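Long-range contacts in Sts-2 protein (Mus musculus, PDB 3D4I), which probably interferes with CBL-mediated down-regulation of receptor tyrosine kinases, and has an acid-dependent phosphatase activity in its 2H-phosphatase domain: residues Y175-M183 with S204-L213; S233-E241 with D249-T257. All coordinates share one frame; numbering follows the deposited sequence. Where two conformers were deposited one is given.

Contact 1: Y175-M183 with S204-L213; sequences YVERCAVSM and SALDSCTRPL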
loop_
_atom_site.group_PDB
_atom_site.type_symbol
_atom_site.label_atom_id
_atom_site.label_comp_id
_atom_site.label_asym_id
_atom_site.label_seq_id
_atom_site.Cartn_x
_atom_site.Cartn_y
_atom_site.Cartn_z
ATOM N N TYR A 175 11.960 29.508 11.059
ATOM C CA TYR A 175 11.083 28.449 10.523
ATOM C C TYR A 175 9.676 28.493 11.136
ATOM O O TYR A 175 8.681 28.526 10.409
ATOM C CB TYR A 175 11.711 27.053 10.727
ATOM C CG TYR A 175 10.705 25.932 10.533
ATOM C CD1 TYR A 175 10.244 25.608 9.267
ATOM C CD2 TYR A 175 10.196 25.225 11.628
ATOM C CE1 TYR A 175 9.309 24.601 9.083
ATOM C CE2 TYR A 175 9.250 24.222 11.457
ATOM C CZ TYR A 175 8.820 23.908 10.179
ATOM O OH TYR A 175 7.870 22.932 9.979
ATOM N N VAL A 176 9.588 28.443 12.466
ATOM C CA VAL A 176 8.267 28.434 13.122
ATOM C C VAL A 176 7.475 29.717 12.825
ATOM O O VAL A 176 6.242 29.685 12.674
ATOM C CB VAL A 176 8.329 28.118 14.661
ATOM C CG1 VAL A 176 8.883 26.706 14.883
ATOM C CG2 VAL A 176 9.150 29.141 15.422
ATOM N N GLU A 177 8.199 30.828 12.711
ATOM C CA GLU A 177 7.589 32.117 12.373
ATOM C C GLU A 177 7.009 32.110 10.967
ATOM O O GLU A 177 5.869 32.503 10.804
ATOM C CB GLU A 177 8.567 33.288 12.574
ATOM C CG GLU A 177 7.961 34.682 12.261
ATOM C CD GLU A 177 6.712 35.024 13.075
ATOM O OE1 GLU A 177 6.382 34.324 14.073
ATOM O OE2 GLU A 177 6.049 36.014 12.704
ATOM N N ARG A 178 7.751 31.626 9.963
ATOM C CA ARG A 178 7.171 31.589 8.596
ATOM C C ARG A 178 6.011 30.602 8.424
ATOM O O ARG A 178 5.140 30.801 7.571
ATOM C CB ARG A 178 8.226 31.439 7.483
ATOM C CG ARG A 178 9.120 30.219 7.548
ATOM C CD ARG A 178 8.596 29.057 6.686
ATOM N NE ARG A 178 9.686 28.124 6.379
ATOM C CZ ARG A 178 9.533 26.866 5.990
ATOM N NH1 ARG A 178 8.317 26.340 5.853
ATOM N NH2 ARG A 178 10.612 26.133 5.746
ATOM N N CYS A 179 5.984 29.548 9.242
ATOM C CA CYS A 179 4.850 28.622 9.225
ATOM C C CYS A 179 3.632 29.319 9.812
ATOM O O CYS A 179 2.516 29.165 9.311
ATOM C CB CYS A 179 5.172 27.363 10.023
ATOM S SG CYS A 179 6.380 26.315 9.188
ATOM N N ALA A 180 3.847 30.069 10.890
ATOM C CA ALA A 180 2.779 30.841 11.521
ATOM C C ALA A 180 2.182 31.835 10.537
ATOM O O ALA A 180 0.956 31.925 10.392
ATOM C CB ALA A 180 3.293 31.557 12.796
ATOM N N VAL A 181 3.047 32.574 9.851
ATOM C CA VAL A 181 2.611 33.611 8.918
ATOM C C VAL A 181 1.825 33.009 7.751
ATOM O O VAL A 181 0.799 33.555 7.333
ATOM C CB VAL A 181 3.829 34.433 8.431
ATOM C CG1 VAL A 181 3.481 35.294 7.235
ATOM C CG2 VAL A 181 4.378 35.277 9.599
ATOM N N SER A 182 2.294 31.862 7.255
ATOM C CA SER A 182 1.632 31.174 6.150
ATOM C C SER A 182 0.267 30.664 6.555
ATOM O O SER A 182 -0.684 30.805 5.797
ATOM C CB SER A 182 2.509 30.031 5.608
ATOM O OG SER A 182 3.787 30.543 5.264
ATOM N N MET A 183 0.175 30.048 7.737
ATOM C CA MET A 183 -1.099 29.571 8.258
ATOM C C MET A 183 -2.058 30.745 8.469
ATOM O O MET A 183 -3.245 30.626 8.174
ATOM C CB MET A 183 -0.915 28.789 9.557
ATOM C CG MET A 183 -0.304 27.359 9.359
ATOM S SD MET A 183 -1.034 26.422 7.979
ATOM C CE MET A 183 -2.672 26.062 8.574
ATOM N N SER A 204 7.119 17.738 10.275
ATOM C CA SER A 204 7.263 18.995 11.041
ATOM C C SER A 204 5.994 19.863 11.096
ATOM O O SER A 204 5.716 20.522 12.121
ATOM C CB SER A 204 8.399 19.819 10.447
ATOM O OG SER A 204 8.293 19.856 9.048
ATOM N N ALA A 205 5.255 19.894 9.988
ATOM C CA ALA A 205 4.085 20.746 9.867
ATOM C C ALA A 205 2.938 20.356 10.811
ATOM O O ALA A 205 2.101 21.206 11.138
ATOM C CB ALA A 205 3.588 20.792 8.413
ATOM N N LEU A 206 2.861 19.085 11.216
ATOM C CA LEU A 206 1.786 18.675 12.126
ATOM C C LEU A 206 1.880 19.440 13.448
ATOM O O LEU A 206 0.867 19.638 14.111
ATOM C CB LEU A 206 1.720 17.160 12.361
ATOM C CG LEU A 206 0.896 16.355 11.329
ATOM C CD1 LEU A 206 1.700 16.145 10.069
ATOM C CD2 LEU A 206 0.461 15.015 11.892
ATOM N N ASP A 207 3.089 19.884 13.789
ATOM C CA ASP A 207 3.315 20.751 14.950
ATOM C C ASP A 207 3.312 22.246 14.564
ATOM O O ASP A 207 2.553 23.057 15.121
ATOM C CB ASP A 207 4.628 20.383 15.667
ATOM C CG ASP A 207 4.764 21.068 17.031
ATOM O OD1 ASP A 207 3.899 20.829 17.899
ATOM O OD2 ASP A 207 5.738 21.814 17.261
ATOM N N SER A 208 4.160 22.610 13.614
ATOM C CA SER A 208 4.371 24.018 13.293
ATOM C C SER A 208 3.194 24.720 12.614
ATOM O O SER A 208 3.114 25.939 12.670
ATOM C CB SER A 208 5.629 24.186 12.445
ATOM O OG SER A 208 5.386 23.690 11.153
ATOM N N CYS A 209 2.313 23.968 11.953
ATOM C CA CYS A 209 1.140 24.557 11.300
ATOM C C CYS A 209 -0.132 24.520 12.163
ATOM O O CYS A 209 -1.184 25.056 11.775
ATOM C CB CYS A 209 0.921 23.961 9.894
ATOM S SG CYS A 209 2.276 24.361 8.737
ATOM N N THR A 210 -0.045 23.895 13.337
ATOM C CA THR A 210 -1.214 23.778 14.220
ATOM C C THR A 210 -1.057 24.613 15.478
ATOM O O THR A 210 -2.005 25.278 15.880
ATOM C CB THR A 210 -1.576 22.308 14.583
ATOM O OG1 THR A 210 -0.484 21.689 15.270
ATOM C CG2 THR A 210 -1.886 21.503 13.317
ATOM N N ARG A 211 0.134 24.603 16.077
ATOM C CA ARG A 211 0.404 25.431 17.272
ATOM C C ARG A 211 -0.029 26.906 17.128
ATOM O O ARG A 211 -0.688 27.427 18.035
ATOM C CB ARG A 211 1.854 25.297 17.728
ATOM C CG ARG A 211 2.126 23.932 18.351
ATOM C CD ARG A 211 3.484 23.841 18.971
ATOM N NE ARG A 211 3.546 24.497 20.274
ATOM C CZ ARG A 211 3.179 23.947 21.432
ATOM N NH1 ARG A 211 2.695 22.712 21.491
ATOM N NH2 ARG A 211 3.320 24.641 22.551
ATOM N N PRO A 212 0.313 27.570 15.990
ATOM C CA PRO A 212 -0.140 28.961 15.780
ATOM C C PRO A 212 -1.658 29.116 15.767
ATOM O O PRO A 212 -2.161 30.120 16.275
ATOM C CB PRO A 212 0.444 29.332 14.405
ATOM C CG PRO A 212 1.570 28.404 14.196
ATOM C CD PRO A 212 1.140 27.111 14.853
ATOM N N LEU A 213 -2.383 28.129 15.221
ATOM C CA LEU A 213 -3.855 28.169 15.207
ATOM C C LEU A 213 -4.403 28.052 16.608
ATOM O O LEU A 213 -5.384 28.701 16.960
ATOM C CB LEU A 213 -4.443 27.016 14.372
ATOM C CG LEU A 213 -4.083 26.899 12.892
ATOM C CD1 LEU A 213 -4.915 25.765 12.253
ATOM C CD2 LEU A 213 -4.303 28.202 12.161
HETATM O O HOH W 1 7.017 22.031 7.571
HETATM O O HOH W 2 4.960 27.454 13.937
#
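The ring of Tyr-175 reaches across to Ser-204 and Ser-208, which meet it obliquely. At its rim, in plane, lie Arg-178 NH2 and a water. The rim also sits on the guanidinium face of Arg-178, with Tyr-175 CD1 3.5 Å above the Arg-178 plane. Trp-128 stacks on the ring. CG of Tyr-175 is anti to N (chi1 165°), which carries the hydroxyl over to the second segment. There Ser-208 OG lies 2.9 Å from Tyr-175 OH. The rim water ties Tyr-175 OH (2.7 Å) to Ser-204 OG, which is also bound to Glu-127. A second water donates to both Val-176 O and Ser-208 O.

Further along, Ala-180 CB meets Pro-212 CG at 3.9 Å. Met-183 bends at chi2 (-44°) and chi3, and its SD lies 3.7 Å from Cys-209 CB. Met-183 CG comes within 3.5 Å of Cys-209 O, a buried carbonyl oxygen without a polar partner.

The contact packs helix 172-187 on the short helices 205-208 and 211-214. Met-183 and Leu-213 rest on Ile-12 of strand 11-16, Thr-210 on strand 236-241, and Ser-204 on helix 221-229.

Contact 2: S233-E241 with D249-T257; sequences SLGMCFCEE and DLVNPPVKT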
loop_
_atom_site.group_PDB
_atom_site.type_symbol
_atom_site.label_atom_id
_atom_site.label_comp_id
_atom_site.label_asym_id
_atom_site.label_seq_id
_atom_site.Cartn_x
_atom_site.Cartn_y
_atom_site.Cartn_z
ATOM N N SER A 233 3.621 7.949 7.650
ATOM C CA SER A 233 3.095 8.397 6.366
ATOM C C SER A 233 1.592 8.569 6.463
ATOM O O SER A 233 0.908 7.769 7.105
ATOM C CB SER A 233 3.449 7.382 5.276
ATOM O OG SER A 233 4.849 7.404 5.075
ATOM N N LEU A 234 1.088 9.629 5.835
ATOM C CA LEU A 234 -0.310 10.038 5.936
ATOM C C LEU A 234 -0.782 10.316 7.382
ATOM O O LEU A 234 -1.972 10.348 7.637
ATOM C CB LEU A 234 -1.244 9.022 5.213
ATOM C CG LEU A 234 -1.389 9.221 3.692
ATOM C CD1 LEU A 234 -2.097 10.535 3.403
ATOM C CD2 LEU A 234 -0.045 9.233 3.018
ATOM N N GLY A 235 0.155 10.517 8.322
ATOM C CA GLY A 235 -0.220 10.876 9.699
ATOM C C GLY A 235 -0.965 12.206 9.665
ATOM O O GLY A 235 -0.657 13.046 8.830
ATOM N N MET A 236 -1.967 12.388 10.537
ATOM C CA MET A 236 -2.785 13.608 10.504
ATOM C C MET A 236 -2.977 14.291 11.863
ATOM O O MET A 236 -3.020 13.613 12.889
ATOM C CB MET A 236 -4.164 13.279 9.922
ATOM C CG MET A 236 -4.136 12.719 8.526
ATOM S SD MET A 236 -5.793 12.292 7.994
ATOM C CE MET A 236 -5.477 11.693 6.333
ATOM N N CYS A 237 -3.100 15.625 11.832
ATOM C CA CYS A 237 -3.452 16.474 12.987
ATOM C C CYS A 237 -4.625 17.314 12.503
ATOM O O CYS A 237 -4.514 17.939 11.457
ATOM C CB CYS A 237 -2.294 17.442 13.317
ATOM S SG CYS A 237 -2.573 18.430 14.784
ATOM N N PHE A 238 -5.715 17.367 13.265
ATOM C CA PHE A 238 -6.940 18.067 12.848
ATOM C C PHE A 238 -7.302 19.180 13.850
ATOM O O PHE A 238 -7.377 18.925 15.072
ATOM C CB PHE A 238 -8.084 17.048 12.741
ATOM C CG PHE A 238 -9.344 17.582 12.114
ATOM C CD1 PHE A 238 -9.302 18.340 10.948
ATOM C CD2 PHE A 238 -10.586 17.278 12.669
ATOM C CE1 PHE A 238 -10.468 18.830 10.352
ATOM C CE2 PHE A 238 -11.771 17.744 12.081
ATOM C CZ PHE A 238 -11.709 18.526 10.915
ATOM N N CYS A 239 -7.520 20.396 13.350
ATOM C CA CYS A 239 -8.012 21.502 14.215
ATOM C C CYS A 239 -9.331 22.015 13.697
ATOM O O CYS A 239 -9.490 22.128 12.484
ATOM C CB CYS A 239 -7.017 22.647 14.248
ATOM S SG CYS A 239 -5.431 22.160 14.911
ATOM N N GLU A 240 -10.279 22.311 14.602
ATOM C CA GLU A 240 -11.537 22.954 14.212
ATOM C C GLU A 240 -11.721 24.311 14.883
ATOM O O GLU A 240 -11.329 24.490 16.030
ATOM C CB GLU A 240 -12.732 22.082 14.562
ATOM C CG GLU A 240 -12.891 20.865 13.682
ATOM C CD GLU A 240 -14.169 20.128 13.971
ATOM O OE1 GLU A 240 -14.577 20.103 15.144
ATOM O OE2 GLU A 240 -14.767 19.571 13.026
ATOM N N GLU A 241 -12.335 25.229 14.146
ATOM C CA GLU A 241 -12.590 26.592 14.617
ATOM C C GLU A 241 -13.996 26.743 15.192
ATOM O O GLU A 241 -14.983 26.364 14.555
ATOM C CB GLU A 241 -12.401 27.581 13.465
ATOM C CG GLU A 241 -12.440 29.068 13.873
ATOM C CD GLU A 241 -12.677 29.967 12.681
ATOM O OE1 GLU A 241 -13.561 29.635 11.867
ATOM O OE2 GLU A 241 -11.991 31.005 12.556
ATOM N N ASP A 249 -9.460 24.360 18.219
ATOM C CA ASP A 249 -9.199 23.248 19.134
ATOM C C ASP A 249 -8.729 22.050 18.313
ATOM O O ASP A 249 -9.215 21.842 17.202
ATOM C CB ASP A 249 -10.492 22.795 19.839
ATOM C CG ASP A 249 -11.080 23.847 20.758
ATOM O OD1 ASP A 249 -10.409 24.267 21.726
ATOM O OD2 ASP A 249 -12.241 24.233 20.512
ATOM N N LEU A 250 -7.816 21.268 18.877
ATOM C CA LEU A 250 -7.471 19.947 18.365
ATOM C C LEU A 250 -8.612 18.940 18.516
ATOM O O LEU A 250 -9.211 18.792 19.595
ATOM C CB LEU A 250 -6.285 19.404 19.119
ATOM C CG LEU A 250 -4.883 19.746 18.673
ATOM C CD1 LEU A 250 -3.966 19.264 19.750
ATOM C CD2 LEU A 250 -4.598 19.038 17.352
ATOM N N VAL A 251 -8.856 18.199 17.446
ATOM C CA VAL A 251 -10.028 17.350 17.327
ATOM C C VAL A 251 -9.510 16.028 16.748
ATOM O O VAL A 251 -8.475 16.025 16.076
ATOM C CB VAL A 251 -11.100 18.060 16.403
ATOM C CG1 VAL A 251 -12.185 17.130 15.947
ATOM C CG2 VAL A 251 -11.729 19.270 17.120
ATOM N N ASN A 252 -10.186 14.912 17.044
ATOM C CA ASN A 252 -9.870 13.646 16.384
ATOM C C ASN A 252 -9.950 13.853 14.869
ATOM O O ASN A 252 -10.949 14.400 14.386
ATOM C CB ASN A 252 -10.872 12.543 16.765
ATOM C CG ASN A 252 -10.712 12.027 18.200
ATOM O OD1 ASN A 252 -9.626 12.058 18.788
ATOM N ND2 ASN A 252 -11.816 11.517 18.760
ATOM N N PRO A 253 -8.911 13.435 14.101
ATOM C CA PRO A 253 -9.059 13.484 12.623
ATOM C C PRO A 253 -10.304 12.729 12.133
ATOM O O PRO A 253 -10.722 11.770 12.790
ATOM C CB PRO A 253 -7.772 12.813 12.118
ATOM C CG PRO A 253 -6.757 13.076 13.210
ATOM C CD PRO A 253 -7.574 12.962 14.502
ATOM N N PRO A 254 -10.904 13.164 11.003
ATOM C CA PRO A 254 -12.141 12.565 10.485
ATOM C C PRO A 254 -11.957 11.152 9.917
ATOM O O PRO A 254 -12.928 10.511 9.556
ATOM C CB PRO A 254 -12.531 13.514 9.345
ATOM C CG PRO A 254 -11.237 14.078 8.874
ATOM C CD PRO A 254 -10.445 14.279 10.148
ATOM N N VAL A 255 -10.716 10.699 9.809
ATOM C CA VAL A 255 -10.447 9.345 9.309
ATOM C C VAL A 255 -9.422 8.659 10.194
ATOM O O VAL A 255 -8.647 9.327 10.880
ATOM C CB VAL A 255 -10.010 9.320 7.812
ATOM C CG1 VAL A 255 -11.142 9.771 6.921
ATOM C CG2 VAL A 255 -8.787 10.146 7.561
ATOM N N LYS A 256 -9.418 7.331 10.187
ATOM C CA LYS A 256 -8.535 6.562 11.078
ATOM C C LYS A 256 -7.088 6.583 10.632
ATOM O O LYS A 256 -6.794 6.980 9.499
ATOM C CB LYS A 256 -9.020 5.115 11.161
ATOM C CG LYS A 256 -10.471 4.987 11.548
ATOM C CD LYS A 256 -10.700 5.351 13.003
ATOM C CE LYS A 256 -12.115 4.930 13.409
ATOM N NZ LYS A 256 -12.332 5.100 14.874
ATOM N N THR A 257 -6.203 6.139 11.530
ATOM C CA THR A 257 -4.807 5.859 11.199
ATOM C C THR A 257 -4.686 4.692 10.210
ATOM O O THR A 257 -5.638 3.985 9.960
ATOM C CB THR A 257 -4.014 5.464 12.455
ATOM O OG1 THR A 257 -4.702 4.413 13.156
ATOM C CG2 THR A 257 -3.888 6.645 13.363
HETATM O O HOH W 3 -5.734 15.929 15.656
HETATM O O HOH W 4 -13.655 24.023 17.949
#
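Asp-249 O is held by two groups of the facing strand. Glu-240 N donates to it at 2.8 Å, and Cys-239 CA adds a C-H...O contact at 3.2 Å. Asp-249 N answers with a bond to Glu-240 O at 2.9 Å. This makes Glu-240 and Asp-249 an antiparallel hydrogen-bonded pair. A water bridges Glu-240 O and Asp-249 OD2 at its margin. Cys-239 and Leu-250 form the next, non-hydrogen-bonded pair.

Phe-238 O likewise takes Val-251 N (2.9 Å) and a C-H contact from Leu-250 CA. A single water accepts a hydrogen bond from Phe-238 N and donates one to Val-251 O, bridging the two.

The two strands, 236-241 and 248-251, form a beta hairpin at one edge of the mixed sheet of this histidine phosphatase fold. Past Val-251 the chain leaves the ladder and runs on through Pro-253 and Pro-254.

The Phe-238 side chain packs against the chain where it leaves the strand. A chi1 of -171° swings the ring beside Val-251, with Phe-238 CD2 3.7 Å from Val-251 CG1. Pro-254 CD sits over one ring face, 4.0 Å from the centroid of Phe-238, as a CH-pi contact. Val-251 CG2 also touches the extended Glu-240 chain, which crosses it at about a right angle. Leu-250 and Pro-253 pack against Trp-268 of the second subunit, and Phe-238 against Leu-13 of strand 11-16.

Along the chain, contact 1 closes before contact 2 opens. Their centres are 16 Å apart, yet they touch. Thr-210 CG2 lies 3.5 Å from Cys-237 SG, and Leu-206 CD2 lies 3.5 Å from Met-236 C. Contact 1 packs helix 172-187 against short helices whose side chains rest on the sheet, and contact 2 is the hairpin at one edge of it. Strand 11-16 is shared, since it pairs with 236-241 and also meets Met-183 and Leu-213. Both belong to one histidine phosphatase domain. Both reach the second subunit: Leu-206 packs on its Phe-266, and contact 2 meets it through far more residues, so the hairpin and the chain after it lie at the subunit interface.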